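Local coordinates for protein yciO (Escherichia coli, PDB 1K7J), which is of unknown function but belongs to the SUA5 (YrdC-like) family and may bind double-stranded RNA, at residues Gly178-Thr183 and Glu197-Val202. Residues are numbered along the deposited sequence; the frame is centred on the assembly and turned at random.
Sequences GQKPTT and EGVGDV
The hydroxyl of Thr183 sits inside the turn made by 197-202 and bonds to it twice. Gly198 N gives its hydrogen to Thr183 OG1 at 2.7 Å. Thr183 OG1 donates in turn to Gly200 O at 2.5 Å, in the carbonyl plane and on a lone pair. With chi1 at -76°, OG1 lies beside the backbone N of Thr183. The side chains of Thr183 and Val202 cross at about a right angle, with Thr183 CG2 3.9 Å from Val202 CG1. Replacing Thr183 by a valine would probably leave Gly198 N and Gly200 O without the hydroxyl that joins them, with Val199 N to Pro181 O the remaining hydrogen bond between the segments.

The middle of the contact is tight. Val199 N bonds to Pro181 O at 2.9 Å, and Gly198 CA makes a CA-H...O contact with the same oxygen at 3.1 Å. A side chain on Gly198 would run into the carbonyl oxygens of Pro181 and Thr182.

The Lys180 side is looser and faces solvent. Its aliphatic chain lies over the Gly198-Val199 peptide, with CD 3.4 Å from Val199 N. Val199 CG2 packs against Lys180 CG at 3.8 Å.

Thr182 CB points away from 197-202, and its OG1 hydrogen-bonds to Thr98 OG1. The arrangement is a loop-to-loop junction at one end of a beta hairpin in the YrdC-like fold, joining the entry to strand 183-186 with the exit from strand 193-196.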
loop_
_atom_site.group_PDB
_atom_site.type_symbol
_atom_site.label_atom_id
_atom_site.label_comp_id
_atom_site.label_asym_id
_atom_site.label_seq_id
_atom_site.Cartn_x
_atom_site.Cartn_y
_atom_site.Cartn_z
ATOM N N GLY A 178 6.179 6.933 11.429
ATOM C CA GLY A 178 5.336 8.080 11.691
ATOM C C GLY A 178 3.902 7.589 11.638
ATOM O O GLY A 178 3.634 6.501 11.117
ATOM N N GLN A 179 2.975 8.372 12.179
ATOM C CA GLN A 179 1.569 7.981 12.169
ATOM C C GLN A 179 0.742 8.774 11.164
ATOM O O GLN A 179 -0.479 8.635 11.112
ATOM C CB GLN A 179 0.964 8.123 13.567
ATOM C CG GLN A 179 1.460 9.322 14.341
ATOM C CD GLN A 179 2.330 8.925 15.526
ATOM O OE1 GLN A 179 3.331 8.215 15.376
ATOM N NE2 GLN A 179 1.950 9.383 16.711
ATOM N N LYS A 180 1.406 9.608 10.371
ATOM C CA LYS A 180 0.719 10.396 9.356
ATOM C C LYS A 180 0.638 9.539 8.096
ATOM O O LYS A 180 1.650 9.033 7.617
ATOM C CB LYS A 180 1.488 11.690 9.066
ATOM C CG LYS A 180 0.777 12.622 8.090
ATOM C CD LYS A 180 1.575 13.890 7.822
ATOM C CE LYS A 180 1.689 14.762 9.061
ATOM N NZ LYS A 180 2.471 16.005 8.783
ATOM N N PRO A 181 -0.572 9.355 7.548
ATOM C CA PRO A 181 -0.744 8.543 6.339
ATOM C C PRO A 181 -0.325 9.299 5.084
ATOM O O PRO A 181 0.065 10.466 5.153
ATOM C CB PRO A 181 -2.235 8.232 6.356
ATOM C CG PRO A 181 -2.810 9.511 6.895
ATOM C CD PRO A 181 -1.874 9.829 8.051
ATOM N N THR A 182 -0.390 8.629 3.939
ATOM C CA THR A 182 -0.032 9.273 2.682
ATOM C C THR A 182 -1.052 10.347 2.328
ATOM O O THR A 182 -2.189 10.338 2.810
ATOM C CB THR A 182 -0.044 8.289 1.494
ATOM O OG1 THR A 182 -1.353 7.722 1.371
ATOM C CG2 THR A 182 0.982 7.187 1.676
ATOM N N THR A 183 -0.630 11.284 1.491
ATOM C CA THR A 183 -1.544 12.299 1.007
ATOM C C THR A 183 -2.194 11.593 -0.175
ATOM O O THR A 183 -1.500 11.016 -1.020
ATOM C CB THR A 183 -0.790 13.545 0.539
ATOM O OG1 THR A 183 -0.367 14.280 1.691
ATOM C CG2 THR A 183 -1.677 14.423 -0.343
ATOM N N GLU A 197 -5.130 14.807 3.315
ATOM C CA GLU A 197 -3.861 15.498 3.457
ATOM C C GLU A 197 -3.000 14.701 4.431
ATOM O O GLU A 197 -3.351 14.543 5.600
ATOM C CB GLU A 197 -4.049 16.930 3.964
ATOM C CG GLU A 197 -2.725 17.656 4.179
ATOM C CD GLU A 197 -2.851 19.165 4.109
ATOM O OE1 GLU A 197 -3.891 19.701 4.548
ATOM O OE2 GLU A 197 -1.897 19.818 3.626
ATOM N N GLY A 198 -1.883 14.189 3.926
ATOM C CA GLY A 198 -0.977 13.407 4.745
ATOM C C GLY A 198 0.454 13.900 4.645
ATOM O O GLY A 198 0.702 15.106 4.596
ATOM N N VAL A 199 1.400 12.968 4.597
ATOM C CA VAL A 199 2.815 13.317 4.527
ATOM C C VAL A 199 3.183 14.174 3.318
ATOM O O VAL A 199 3.901 15.164 3.452
ATOM C CB VAL A 199 3.709 12.048 4.516
ATOM C CG1 VAL A 199 5.189 12.447 4.488
ATOM C CG2 VAL A 199 3.419 11.199 5.743
ATOM N N GLY A 200 2.690 13.793 2.142
ATOM C CA GLY A 200 3.006 14.536 0.934
ATOM C C GLY A 200 2.411 15.930 0.830
ATOM O O GLY A 200 1.266 16.159 1.211
ATOM N N ASP A 201 3.199 16.862 0.303
ATOM C CA ASP A 201 2.765 18.247 0.126
ATOM C C ASP A 201 1.612 18.283 -0.881
ATOM O O ASP A 201 1.704 17.693 -1.956
ATOM C CB ASP A 201 3.949 19.077 -0.386
ATOM C CG ASP A 201 3.650 20.567 -0.470
ATOM O OD1 ASP A 201 2.538 21.003 -0.109
ATOM O OD2 ASP A 201 4.554 21.310 -0.907
ATOM N N VAL A 202 0.527 18.971 -0.541
ATOM C CA VAL A 202 -0.615 19.050 -1.450
ATOM C C VAL A 202 -0.463 20.141 -2.510
ATOM O O VAL A 202 -1.094 20.088 -3.566
ATOM C CB VAL A 202 -1.938 19.312 -0.683
ATOM C CG1 VAL A 202 -2.202 18.185 0.304
ATOM C CG2 VAL A 202 -1.872 20.651 0.043
#